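Local coordinates for protein neurotoxin (Clostridium botulinum, PDB 3N7L) that probably binds gangliosides on nerve cells, as the receptor-binding domain of a botulinum neurotoxin of serotype D/C, at residues S260-G265 with L386-W391; D310-S315 with A334-M339; L316-P321 with D328-G333; G375-G380 with P399-E404. All coordinates share one frame; numbering follows the deposited sequence.

Interaction 1: residues S260-G265 with L386-W391; sequences SKKGNG and LGDDYW. With SO4 (sulfate ion), chain B.
Lys-262 and Leu-386 meet where the tip of a beta hairpin of the beta-trefoil domain faces the loop 386-391. Each segment makes a type II' beta turn, Lys-262 to Gly-265 and Leu-386 to Asp-389. The turns come together at Gly-263 and Gly-387, whose CA atoms are 3.8 Å apart. The Lys-262 side chain crosses Leu-386 obliquely and meets Asp-389 at about a right angle. Its CG is anti to the backbone N (chi1 -176°), and the chain stays extended beyond. CE passes 3.5 Å from Leu-386 O, and NZ forms a salt bridge to Asp-389 OD1 at 3.2 Å. OD1 is met on its syn side, 30° out of the carboxylate plane. Leu-386 packs against the hairpin tip, with CB 3.6 Å from Lys-262 O and CD2 3.9 Å from Gly-265 N. A water joins Asn-264 N to Gly-387 N.

In the second shell, Asp-389 OD2 accepts a nearly straight bond from Leu-386 N at 2.8 Å, from above the carboxylate plane. The hydroxyl of Tyr-396 bonds to both Lys-262 NZ and Asp-389 OD2, so it ties the two charged groups together. The loop 386-391 is probably the ganglioside-binding loop of this toxin. A sulfate, probably from crystallisation, sits on its backbone and also bonds to His-394 and Phe-392. Its O2 takes the N-H groups of both Tyr-390 and Trp-391, the latter at 3.0 Å from Trp-391 N.

Interaction 2: residues D310-S315 with A334-M339; sequences DNKQYS and ALDQPM
Ser-315 and Leu-335 form an antiparallel hydrogen-bonded pair. Ser-315 N bonds to Leu-335 O, and Leu-335 N bonds to Ser-315 O at 2.8 Å. The backbones stay close at Tyr-314 and Asp-336 and part after them. Asp-336 is the centre of an inverse gamma turn.

The charged contact is a salt bridge from Lys-312 NZ to Asp-336 OD1 at 3.0 Å. The lysine chain bends at chi3 and chi4 and crosses the aspartate at about a right angle. Waters also serve Asp-336. One bridges Gln-313 O and Asp-336 OD2. Another accepts from Gln-313 N and donates weakly to Asp-336 OD1.

Ser-315 OG lies 2.9 Å from Gln-337 OE1 and 3.2 Å from Leu-335 O, two possible acceptors for its single proton. It also accepts from a water that donates to Gln-337 O.

The apolar contact is Tyr-314 CB on Ala-334 CB, at 3.9 Å. The Tyr-314 ring packs on the Asp-336 backbone: CG stands anti to the carbonyl carbon (chi1 -56°), and CD2 comes 3.6 Å from Asp-336 N, which lies oblique to the ring. Lys-261 touches both Tyr-314 and Ala-334.

The whole is the open end of a beta hairpin, strands 313-318 and 329-335, in the beta-trefoil domain.

Interaction 3: residues L316-P321 with D328-G333; sequences LGMYKP and DLVPLG. With SO4 (sulfate ion), chain D.
Pro-331 lies against one face of the Tyr-319 ring, just where the paired strands give way to loop. This is a CH-pi contact. Pro-331 CG is 3.7 Å from the ring centroid, 15° off the ring normal, and shifted somewhat toward the rim. With Tyr-319 CG between the backbone N and the carbonyl carbon (chi1 66°), the ring comes to lie beside the partner strand. Its edge meets the backbone there, with CD2 3.4 Å from Gly-333 N. A water near the ring plane accepts from Tyr-319 OH and donates to Leu-332 O. Tyr-319 O is buried under the same proline, 3.3 Å from Pro-331 CG, and has no polar partner in the model. Pro-321 CD packs on Pro-331 CD.

Backbone bonds hold the strands in register. Gly-317 and Gly-333 are a hydrogen-bonded pair, with Gly-333 N to Gly-317 O at 2.7 Å. Tyr-319 N to Pro-331 O is weak, at 3.4 Å. Between them Met-318 and Leu-332 form a non-hydrogen-bonded pair. On their face, Met-318 SD rests 3.5 Å from Val-330 CG1, and Leu-332 CD2 touches Leu-316 CD1. Leu-332 CD1 lies 3.5 Å from Gly-317 C.

Leu-386 also touches Tyr-319. The arrangement is a twisted antiparallel hairpin of the trefoil domain, with strand 394-402 on the other edge of strand 329-335.

Interaction 4: residues G375-G380 with P399-E404; sequences GILSIG and PVIKIE
Ile-376 with Lys-402 and Ser-378 with Val-400 are the hydrogen-bonded pairs, and Leu-377 with Ile-401 and Ile-379 with Pro-399 the non-hydrogen-bonded pairs, of a strongly twisted antiparallel hairpin whose strand directions differ by 135° and whose shortest backbone bond, Ser-378 N to Val-400 O, is 2.6 Å.

One face carries Leu-377, Ile-379, Pro-399 and Ile-401. Leu-377 CG is anti to the backbone N (chi1 -179°). Its CD1 reaches back to the partner strand, 3.6 Å from Val-400 O and 3.9 Å from Ile-401 CG1. Pro-399 CB also touches this methyl. Ile-401 CG2 lies 3.5 Å from Ile-376 O, and Ile-401 CA makes a CA-H...O contact with the same oxygen at 3.3 Å. On the other face, Val-400 CG1 stands between its own backbone N and carbonyl carbon (chi1 63°) and comes 3.8 Å from Ile-379 N. Ser-378 OG bonds to Ser-414 OG. The Lys-402 chain leads away from strand 375-380, and its NZ bonds to His-405 O. At the Gly-375 end the backbones stay close, with Gly-375 CA 3.1 Å from Ile-403 O.

This buried pair is the middle of a run of four strands in the beta-trefoil domain. Strand 359-366 bonds to the other edge of strand 373-384 through Leu-363 and Leu-365. Strand 329-335 flanks strand 394-402 through Val-330 and Leu-332.

All four contacts lie in the C-terminal, trefoil-type half of the chain. From the N terminus, 260-265 opens first, and interaction 1 closes its loop only at 386-391. Inside that loop lies the hairpin of interactions 2 and 3. Interaction 3 is the inner closure, at 328-333, and interaction 2 the outer, at 334-339. Interaction 4 begins at 375-380, before interaction 1 closes, and ends after it at 399-404, so these two cross. Asn-264 O bonds to Ala-334 N, joining interactions 1 and 2. Val-330 O bonds to Ile-401 N, joining interactions 3 and 4 in one sheet. Interaction 1 ties the probable ganglioside-binding loop, which joins the strands of interaction 4, to the turn after strand 257-262.

Interaction 1: residues S260-G265 with L386-W391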
loop_
_atom_site.group_PDB
_atom_site.type_symbol
_atom_site.label_atom_id
_atom_site.label_comp_id
_atom_site.label_asym_id
_atom_site.label_seq_id
_atom_site.Cartn_x
_atom_site.Cartn_y
_atom_site.Cartn_z
ATOM N N SER A 260 4.669 6.079 -22.829
ATOM C CA SER A 260 5.336 5.889 -24.101
ATOM C C SER A 260 5.913 7.242 -24.517
ATOM O O SER A 260 5.819 8.224 -23.774
ATOM C CB SER A 260 4.359 5.385 -25.159
ATOM O OG SER A 260 5.060 5.035 -26.342
ATOM N N LYS A 261 6.495 7.297 -25.704
ATOM C CA LYS A 261 7.095 8.526 -26.195
ATOM C C LYS A 261 6.869 8.693 -27.694
ATOM O O LYS A 261 6.866 7.717 -28.447
ATOM C CB LYS A 261 8.601 8.505 -25.887
ATOM C CG LYS A 261 9.435 9.632 -26.482
ATOM C CD LYS A 261 10.910 9.451 -26.085
ATOM C CE LYS A 261 11.830 10.551 -26.623
ATOM N NZ LYS A 261 12.017 10.503 -28.107
ATOM N N LYS A 262 6.656 9.934 -28.113
ATOM C CA LYS A 262 6.485 10.262 -29.518
ATOM C C LYS A 262 7.130 11.624 -29.698
ATOM O O LYS A 262 6.663 12.615 -29.147
ATOM C CB LYS A 262 5.011 10.323 -29.914
ATOM C CG LYS A 262 4.840 10.565 -31.407
ATOM C CD LYS A 262 3.452 10.222 -31.897
ATOM C CE LYS A 262 3.376 10.357 -33.410
ATOM N NZ LYS A 262 2.026 9.983 -33.907
ATOM N N GLY A 263 8.213 11.676 -30.463
ATOM C CA GLY A 263 8.900 12.942 -30.628
ATOM C C GLY A 263 9.440 13.328 -29.257
ATOM O O GLY A 263 9.950 12.475 -28.523
ATOM N N ASN A 264 9.314 14.598 -28.893
ATOM C CA ASN A 264 9.794 15.066 -27.594
ATOM C C ASN A 264 8.808 14.766 -26.479
ATOM O O ASN A 264 9.153 14.854 -25.299
ATOM C CB ASN A 264 10.016 16.580 -27.612
ATOM C CG ASN A 264 11.128 16.998 -28.535
ATOM O OD1 ASN A 264 12.262 16.541 -28.400
ATOM N ND2 ASN A 264 10.815 17.873 -29.483
ATOM N N GLY A 265 7.584 14.411 -26.849
ATOM C CA GLY A 265 6.569 14.184 -25.840
ATOM C C GLY A 265 6.382 12.817 -25.212
ATOM O O GLY A 265 6.654 11.774 -25.816
ATOM N N LEU A 386 3.086 15.744 -32.636
ATOM C CA LEU A 386 4.307 15.194 -32.048
ATOM C C LEU A 386 5.004 14.292 -33.061
ATOM O O LEU A 386 4.353 13.652 -33.896
ATOM C CB LEU A 386 3.995 14.377 -30.783
ATOM C CG LEU A 386 3.562 15.114 -29.510
ATOM C CD1 LEU A 386 3.149 14.103 -28.444
ATOM C CD2 LEU A 386 4.698 15.995 -29.005
ATOM N N GLY A 387 6.331 14.253 -32.987
ATOM C CA GLY A 387 7.104 13.418 -33.889
ATOM C C GLY A 387 6.861 13.687 -35.363
ATOM O O GLY A 387 6.989 14.820 -35.832
ATOM N N ASP A 388 6.499 12.642 -36.097
ATOM C CA ASP A 388 6.253 12.781 -37.521
ATOM C C ASP A 388 4.863 13.305 -37.887
ATOM O O ASP A 388 4.489 13.283 -39.060
ATOM C CB ASP A 388 6.523 11.452 -38.236
ATOM C CG ASP A 388 5.571 10.352 -37.810
ATOM O OD1 ASP A 388 5.755 9.202 -38.272
ATOM O OD2 ASP A 388 4.641 10.629 -37.020
ATOM N N ASP A 389 4.093 13.775 -36.902
ATOM C CA ASP A 389 2.772 14.332 -37.200
ATOM C C ASP A 389 3.009 15.500 -38.143
ATOM O O ASP A 389 3.877 16.338 -37.888
ATOM C CB ASP A 389 2.079 14.862 -35.944
ATOM C CG ASP A 389 1.568 13.762 -35.053
ATOM O OD1 ASP A 389 1.443 12.618 -35.537
ATOM O OD2 ASP A 389 1.276 14.049 -33.872
ATOM N N TYR A 390 2.233 15.573 -39.220
ATOM C CA TYR A 390 2.421 16.651 -40.184
ATOM C C TYR A 390 1.145 17.345 -40.639
ATOM O O TYR A 390 0.949 18.530 -40.364
ATOM C CB TYR A 390 3.182 16.114 -41.405
ATOM C CG TYR A 390 3.611 17.182 -42.382
ATOM C CD1 TYR A 390 2.820 17.512 -43.482
ATOM C CD2 TYR A 390 4.808 17.878 -42.199
ATOM C CE1 TYR A 390 3.207 18.507 -44.376
ATOM C CE2 TYR A 390 5.206 18.877 -43.087
ATOM C CZ TYR A 390 4.401 19.186 -44.172
ATOM O OH TYR A 390 4.791 20.171 -45.047
ATOM N N TRP A 391 0.272 16.606 -41.316
ATOM C CA TRP A 391 -0.964 17.171 -41.850
ATOM C C TRP A 391 -2.072 17.531 -40.864
ATOM O O TRP A 391 -2.770 18.529 -41.051
ATOM C CB TRP A 391 -1.549 16.230 -42.905
ATOM C CG TRP A 391 -0.621 15.967 -44.045
ATOM C CD1 TRP A 391 0.087 14.823 -44.279
ATOM C CD2 TRP A 391 -0.284 16.874 -45.099
ATOM N NE1 TRP A 391 0.843 14.960 -45.423
ATOM C CE2 TRP A 391 0.633 16.210 -45.945
ATOM C CE3 TRP A 391 -0.668 18.183 -45.413
ATOM C CZ2 TRP A 391 1.173 16.812 -47.087
ATOM C CZ3 TRP A 391 -0.132 18.786 -46.548
ATOM C CH2 TRP A 391 0.779 18.097 -47.373
HETATM S S SO4 B . -0.396 13.146 -40.103
HETATM O O1 SO4 B . -1.624 12.783 -40.816
HETATM O O2 SO4 B . 0.606 13.634 -41.064
HETATM O O3 SO4 B . 0.147 11.963 -39.387
HETATM O O4 SO4 B . -0.718 14.203 -39.122
HETATM O O HOH W 1 7.885 16.132 -31.079
#

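Interaction 2: residues D310-S315 with A334-M339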
loop_
_atom_site.group_PDB
_atom_site.type_symbol
_atom_site.label_atom_id
_atom_site.label_comp_id
_atom_site.label_asym_id
_atom_site.label_seq_id
_atom_site.Cartn_x
_atom_site.Cartn_y
_atom_site.Cartn_z
ATOM N N ASP A 310 15.290 3.696 -25.750
ATOM C CA ASP A 310 15.870 2.640 -26.564
ATOM C C ASP A 310 17.131 2.250 -25.825
ATOM O O ASP A 310 17.108 1.414 -24.917
ATOM C CB ASP A 310 16.204 3.158 -27.963
ATOM C CG ASP A 310 15.057 2.966 -28.941
ATOM O OD1 ASP A 310 13.915 3.352 -28.610
ATOM O OD2 ASP A 310 15.301 2.430 -30.047
ATOM N N ASN A 311 18.230 2.873 -26.216
ATOM C CA ASN A 311 19.505 2.644 -25.574
ATOM C C ASN A 311 20.062 4.019 -25.293
ATOM O O ASN A 311 21.259 4.255 -25.398
ATOM C CB ASN A 311 20.437 1.854 -26.487
ATOM C CG ASN A 311 20.215 0.366 -26.377
ATOM O OD1 ASN A 311 20.471 -0.229 -25.327
ATOM N ND2 ASN A 311 19.720 -0.247 -27.451
ATOM N N LYS A 312 19.158 4.934 -24.962
ATOM C CA LYS A 312 19.535 6.299 -24.642
ATOM C C LYS A 312 18.730 6.685 -23.425
ATOM O O LYS A 312 17.688 6.090 -23.148
ATOM C CB LYS A 312 19.216 7.244 -25.805
ATOM C CG LYS A 312 19.587 6.685 -27.173
ATOM C CD LYS A 312 19.827 7.765 -28.229
ATOM C CE LYS A 312 18.982 9.016 -28.025
ATOM N NZ LYS A 312 19.556 9.911 -26.968
ATOM N N GLN A 313 19.207 7.675 -22.689
ATOM C CA GLN A 313 18.480 8.100 -21.509
ATOM C C GLN A 313 18.045 9.549 -21.625
ATOM O O GLN A 313 18.787 10.407 -22.107
ATOM C CB GLN A 313 19.323 7.900 -20.254
ATOM C CG GLN A 313 18.489 7.500 -19.066
ATOM C CD GLN A 313 19.306 7.216 -17.825
ATOM O OE1 GLN A 313 18.856 6.495 -16.933
ATOM N NE2 GLN A 313 20.502 7.787 -17.749
ATOM N N TYR A 314 16.818 9.807 -21.202
ATOM C CA TYR A 314 16.268 11.143 -21.246
ATOM C C TYR A 314 15.852 11.521 -19.835
ATOM O O TYR A 314 15.843 10.683 -18.934
ATOM C CB TYR A 314 15.031 11.186 -22.157
ATOM C CG TYR A 314 15.267 10.695 -23.571
ATOM C CD1 TYR A 314 15.331 9.330 -23.861
ATOM C CD2 TYR A 314 15.453 11.599 -24.616
ATOM C CE1 TYR A 314 15.575 8.876 -25.165
ATOM C CE2 TYR A 314 15.701 11.161 -25.919
ATOM C CZ TYR A 314 15.762 9.801 -26.187
ATOM O OH TYR A 314 16.027 9.376 -27.473
ATOM N N SER A 315 15.536 12.793 -19.642
ATOM C CA SER A 315 15.048 13.256 -18.352
ATOM C C SER A 315 13.720 13.916 -18.691
ATOM O O SER A 315 13.544 14.420 -19.804
ATOM C CB SER A 315 16.004 14.270 -17.717
ATOM O OG SER A 315 16.248 15.362 -18.579
ATOM N N ALA A 334 10.161 14.032 -22.779
ATOM C CA ALA A 334 11.399 13.315 -22.479
ATOM C C ALA A 334 12.520 13.968 -23.282
ATOM O O ALA A 334 12.556 13.873 -24.508
ATOM C CB ALA A 334 11.258 11.840 -22.852
ATOM N N LEU A 335 13.443 14.618 -22.583
ATOM C CA LEU A 335 14.524 15.337 -23.245
ATOM C C LEU A 335 15.927 14.888 -22.866
ATOM O O LEU A 335 16.200 14.584 -21.705
ATOM C CB LEU A 335 14.384 16.829 -22.938
ATOM C CG LEU A 335 12.969 17.395 -23.072
ATOM C CD1 LEU A 335 12.894 18.771 -22.423
ATOM C CD2 LEU A 335 12.588 17.447 -24.536
ATOM N N ASP A 336 16.817 14.851 -23.855
ATOM C CA ASP A 336 18.211 14.488 -23.608
ATOM C C ASP A 336 18.858 15.846 -23.332
ATOM O O ASP A 336 19.326 16.523 -24.245
ATOM C CB ASP A 336 18.818 13.826 -24.853
ATOM C CG ASP A 336 20.171 13.185 -24.575
ATOM O OD1 ASP A 336 20.568 12.275 -25.339
ATOM O OD2 ASP A 336 20.836 13.590 -23.598
ATOM N N GLN A 337 18.859 16.241 -22.062
ATOM C CA GLN A 337 19.365 17.551 -21.661
ATOM C C GLN A 337 20.364 17.541 -20.502
ATOM O O GLN A 337 20.341 16.653 -19.650
ATOM C CB GLN A 337 18.168 18.423 -21.268
ATOM C CG GLN A 337 17.346 17.786 -20.146
ATOM C CD GLN A 337 16.020 18.484 -19.876
ATOM O OE1 GLN A 337 15.187 17.988 -19.103
ATOM N NE2 GLN A 337 15.819 19.633 -20.499
ATOM N N PRO A 338 21.250 18.547 -20.454
ATOM C CA PRO A 338 22.244 18.641 -19.376
ATOM C C PRO A 338 21.584 19.091 -18.062
ATOM O O PRO A 338 20.434 19.527 -18.058
ATOM C CB PRO A 338 23.256 19.651 -19.923
ATOM C CG PRO A 338 22.431 20.530 -20.794
ATOM C CD PRO A 338 21.494 19.566 -21.493
ATOM N N MET A 339 22.314 18.981 -16.956
ATOM C CA MET A 339 21.792 19.328 -15.632
ATOM C C MET A 339 21.261 20.760 -15.486
ATOM O O MET A 339 20.227 20.971 -14.844
ATOM C CB MET A 339 22.864 19.058 -14.574
ATOM C CG MET A 339 22.339 18.955 -13.140
ATOM S SD MET A 339 21.015 17.715 -12.931
ATOM C CE MET A 339 21.850 16.237 -13.480
HETATM O O HOH W 2 21.226 9.494 -23.612
HETATM O O HOH W 3 19.780 12.864 -20.787
HETATM O O HOH W 4 18.772 14.524 -19.228
#

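Interaction 3: residues L316-P321 with D328-G333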
loop_
_atom_site.group_PDB
_atom_site.type_symbol
_atom_site.label_atom_id
_atom_site.label_comp_id
_atom_site.label_asym_id
_atom_site.label_seq_id
_atom_site.Cartn_x
_atom_site.Cartn_y
_atom_site.Cartn_z
ATOM N N LEU A 316 12.769 13.884 -17.763
ATOM C CA LEU A 316 11.489 14.514 -18.027
ATOM C C LEU A 316 11.690 16.020 -17.910
ATOM O O LEU A 316 12.432 16.485 -17.047
ATOM C CB LEU A 316 10.430 14.022 -17.035
ATOM C CG LEU A 316 10.179 12.510 -17.081
ATOM C CD1 LEU A 316 8.924 12.175 -16.283
ATOM C CD2 LEU A 316 10.025 12.047 -18.533
ATOM N N GLY A 317 11.056 16.770 -18.802
ATOM C CA GLY A 317 11.189 18.215 -18.777
ATOM C C GLY A 317 10.162 18.881 -19.675
ATOM O O GLY A 317 9.616 18.255 -20.588
ATOM N N MET A 318 9.893 20.153 -19.412
ATOM C CA MET A 318 8.929 20.907 -20.204
ATOM C C MET A 318 9.471 21.151 -21.601
ATOM O O MET A 318 10.679 21.211 -21.799
ATOM C CB MET A 318 8.635 22.258 -19.542
ATOM C CG MET A 318 7.943 22.161 -18.189
ATOM S SD MET A 318 7.680 23.794 -17.432
ATOM C CE MET A 318 9.323 24.118 -16.800
ATOM N N TYR A 319 8.573 21.279 -22.569
ATOM C CA TYR A 319 8.965 21.562 -23.943
ATOM C C TYR A 319 7.858 22.394 -24.573
ATOM O O TYR A 319 6.755 22.459 -24.032
ATOM C CB TYR A 319 9.192 20.263 -24.736
ATOM C CG TYR A 319 7.956 19.423 -24.959
ATOM C CD1 TYR A 319 7.173 19.592 -26.096
ATOM C CD2 TYR A 319 7.570 18.457 -24.030
ATOM C CE1 TYR A 319 6.032 18.817 -26.305
ATOM C CE2 TYR A 319 6.432 17.678 -24.230
ATOM C CZ TYR A 319 5.671 17.866 -25.366
ATOM O OH TYR A 319 4.536 17.119 -25.559
ATOM N N LYS A 320 8.157 23.039 -25.697
ATOM C CA LYS A 320 7.168 23.866 -26.395
ATOM C C LYS A 320 6.380 23.007 -27.370
ATOM O O LYS A 320 6.944 22.404 -28.281
ATOM C CB LYS A 320 7.854 25.004 -27.156
ATOM C CG LYS A 320 6.881 26.011 -27.779
ATOM C CD LYS A 320 7.620 27.190 -28.407
ATOM C CE LYS A 320 6.656 28.259 -28.920
ATOM N NZ LYS A 320 5.791 27.759 -30.026
ATOM N N PRO A 321 5.057 22.941 -27.192
ATOM C CA PRO A 321 4.221 22.133 -28.082
ATOM C C PRO A 321 4.033 22.812 -29.438
ATOM O O PRO A 321 4.269 24.015 -29.568
ATOM C CB PRO A 321 2.922 22.009 -27.295
ATOM C CG PRO A 321 2.828 23.366 -26.632
ATOM C CD PRO A 321 4.247 23.625 -26.165
ATOM N N ASP A 328 -1.622 28.823 -19.115
ATOM C CA ASP A 328 -0.872 28.264 -17.994
ATOM C C ASP A 328 -0.607 26.763 -18.077
ATOM O O ASP A 328 -0.385 26.116 -17.055
ATOM C CB ASP A 328 -1.585 28.569 -16.676
ATOM C CG ASP A 328 -1.706 30.055 -16.410
ATOM O OD1 ASP A 328 -0.662 30.743 -16.382
ATOM O OD2 ASP A 328 -2.849 30.528 -16.225
ATOM N N LEU A 329 -0.628 26.209 -19.282
ATOM C CA LEU A 329 -0.362 24.788 -19.449
ATOM C C LEU A 329 0.911 24.562 -20.252
ATOM O O LEU A 329 1.121 25.183 -21.287
ATOM C CB LEU A 329 -1.537 24.101 -20.146
ATOM C CG LEU A 329 -2.844 24.042 -19.352
ATOM C CD1 LEU A 329 -3.968 23.561 -20.265
ATOM C CD2 LEU A 329 -2.679 23.120 -18.152
ATOM N N VAL A 330 1.772 23.682 -19.762
ATOM C CA VAL A 330 3.009 23.371 -20.462
ATOM C C VAL A 330 3.183 21.852 -20.411
ATOM O O VAL A 330 3.164 21.245 -19.336
ATOM C CB VAL A 330 4.222 24.105 -19.815
ATOM C CG1 VAL A 330 4.295 23.790 -18.326
ATOM C CG2 VAL A 330 5.514 23.702 -20.519
ATOM N N PRO A 331 3.333 21.213 -21.579
ATOM C CA PRO A 331 3.494 19.759 -21.581
ATOM C C PRO A 331 4.831 19.302 -21.029
ATOM O O PRO A 331 5.822 20.028 -21.087
ATOM C CB PRO A 331 3.349 19.406 -23.052
ATOM C CG PRO A 331 4.053 20.559 -23.708
ATOM C CD PRO A 331 3.515 21.762 -22.934
ATOM N N LEU A 332 4.842 18.085 -20.503
ATOM C CA LEU A 332 6.042 17.479 -19.965
ATOM C C LEU A 332 6.479 16.399 -20.958
ATOM O O LEU A 332 5.669 15.562 -21.363
ATOM C CB LEU A 332 5.753 16.839 -18.609
ATOM C CG LEU A 332 7.011 16.330 -17.909
ATOM C CD1 LEU A 332 7.844 17.535 -17.471
ATOM C CD2 LEU A 332 6.631 15.471 -16.711
ATOM N N GLY A 333 7.751 16.424 -21.348
ATOM C CA GLY A 333 8.252 15.444 -22.300
ATOM C C GLY A 333 9.527 14.755 -21.859
ATOM O O GLY A 333 9.926 14.861 -20.705
HETATM S S SO4 D . -0.231 31.046 -21.908
HETATM O O1 SO4 D . -1.276 30.853 -22.925
HETATM O O2 SO4 D . 1.062 31.310 -22.564
HETATM O O3 SO4 D . -0.105 29.827 -21.051
HETATM O O4 SO4 D . -0.613 32.182 -21.049
HETATM O O HOH W 5 3.991 15.271 -23.534
#

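Interaction 4: residues G375-G380 with P399-E404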
loop_
_atom_site.group_PDB
_atom_site.type_symbol
_atom_site.label_atom_id
_atom_site.label_comp_id
_atom_site.label_asym_id
_atom_site.label_seq_id
_atom_site.Cartn_x
_atom_site.Cartn_y
_atom_site.Cartn_z
ATOM N N GLY A 375 4.244 25.372 -10.149
ATOM C CA GLY A 375 3.069 24.744 -10.723
ATOM C C GLY A 375 2.882 23.320 -10.242
ATOM O O GLY A 375 3.666 22.829 -9.435
ATOM N N ILE A 376 1.845 22.653 -10.738
ATOM C CA ILE A 376 1.580 21.282 -10.330
ATOM C C ILE A 376 1.488 20.369 -11.554
ATOM O O ILE A 376 1.093 20.804 -12.634
ATOM C CB ILE A 376 0.279 21.211 -9.478
ATOM C CG1 ILE A 376 0.126 19.818 -8.869
ATOM C CG2 ILE A 376 -0.937 21.580 -10.327
ATOM C CD1 ILE A 376 -1.035 19.707 -7.908
ATOM N N LEU A 377 1.878 19.108 -11.387
ATOM C CA LEU A 377 1.849 18.151 -12.489
ATOM C C LEU A 377 0.510 17.433 -12.566
ATOM O O LEU A 377 0.065 16.828 -11.595
ATOM C CB LEU A 377 2.967 17.105 -12.336
ATOM C CG LEU A 377 3.046 16.055 -13.462
ATOM C CD1 LEU A 377 3.383 16.742 -14.782
ATOM C CD2 LEU A 377 4.109 15.017 -13.138
ATOM N N SER A 378 -0.128 17.505 -13.726
ATOM C CA SER A 378 -1.398 16.838 -13.923
ATOM C C SER A 378 -1.330 16.029 -15.221
ATOM O O SER A 378 -0.244 15.729 -15.722
ATOM C CB SER A 378 -2.534 17.861 -13.981
ATOM O OG SER A 378 -3.796 17.220 -13.913
ATOM N N ILE A 379 -2.490 15.695 -15.770
ATOM C CA ILE A 379 -2.558 14.898 -16.985
ATOM C C ILE A 379 -3.799 15.314 -17.762
ATOM O O ILE A 379 -4.764 15.796 -17.180
ATOM C CB ILE A 379 -2.636 13.394 -16.613
ATOM C CG1 ILE A 379 -2.495 12.510 -17.848
ATOM C CG2 ILE A 379 -3.961 13.106 -15.915
ATOM C CD1 ILE A 379 -2.322 11.029 -17.487
ATOM N N GLY A 380 -3.776 15.137 -19.076
ATOM C CA GLY A 380 -4.936 15.509 -19.867
ATOM C C GLY A 380 -4.728 15.235 -21.339
ATOM O O GLY A 380 -3.603 15.011 -21.791
ATOM N N PRO A 399 1.280 14.161 -19.852
ATOM C CA PRO A 399 1.520 14.689 -18.512
ATOM C C PRO A 399 1.634 16.189 -18.819
ATOM O O PRO A 399 2.271 16.569 -19.803
ATOM C CB PRO A 399 2.850 14.046 -18.119
ATOM C CG PRO A 399 3.550 13.902 -19.423
ATOM C CD PRO A 399 2.470 13.464 -20.374
ATOM N N VAL A 400 1.003 17.027 -18.008
ATOM C CA VAL A 400 1.002 18.463 -18.250
ATOM C C VAL A 400 1.112 19.237 -16.941
ATOM O O VAL A 400 0.607 18.807 -15.909
ATOM C CB VAL A 400 -0.312 18.876 -18.985
ATOM C CG1 VAL A 400 -1.512 18.587 -18.095
ATOM C CG2 VAL A 400 -0.276 20.341 -19.379
ATOM N N ILE A 401 1.785 20.379 -16.986
ATOM C CA ILE A 401 1.945 21.201 -15.797
ATOM C C ILE A 401 1.059 22.447 -15.885
ATOM O O ILE A 401 1.017 23.110 -16.914
ATOM C CB ILE A 401 3.415 21.647 -15.628
ATOM C CG1 ILE A 401 4.320 20.416 -15.498
ATOM C CG2 ILE A 401 3.562 22.526 -14.389
ATOM C CD1 ILE A 401 5.789 20.739 -15.455
ATOM N N LYS A 402 0.326 22.736 -14.812
ATOM C CA LYS A 402 -0.515 23.931 -14.755
ATOM C C LYS A 402 0.358 24.900 -13.965
ATOM O O LYS A 402 0.611 24.696 -12.777
ATOM C CB LYS A 402 -1.822 23.650 -14.007
ATOM C CG LYS A 402 -2.724 24.870 -13.852
ATOM C CD LYS A 402 -3.181 25.409 -15.206
ATOM C CE LYS A 402 -3.967 26.708 -15.055
ATOM N NZ LYS A 402 -5.181 26.524 -14.220
ATOM N N ILE A 403 0.819 25.954 -14.627
ATOM C CA ILE A 403 1.731 26.902 -14.007
ATOM C C ILE A 403 1.343 27.710 -12.766
ATOM O O ILE A 403 1.427 27.206 -11.650
ATOM C CB ILE A 403 2.305 27.846 -15.086
ATOM C CG1 ILE A 403 3.067 27.004 -16.108
ATOM C CG2 ILE A 403 3.265 28.862 -14.476
ATOM C CD1 ILE A 403 4.127 26.115 -15.481
ATOM N N GLU A 404 0.918 28.949 -12.943
ATOM C CA GLU A 404 0.628 29.797 -11.793
ATOM C C GLU A 404 -0.666 29.574 -11.022
ATOM O O GLU A 404 -0.676 29.616 -9.792
ATOM C CB GLU A 404 0.695 31.258 -12.226
ATOM C CG GLU A 404 0.623 32.240 -11.087
ATOM C CD GLU A 404 0.554 33.663 -11.582
ATOM O OE1 GLU A 404 1.368 34.018 -12.463
ATOM O OE2 GLU A 404 -0.309 34.425 -11.091
#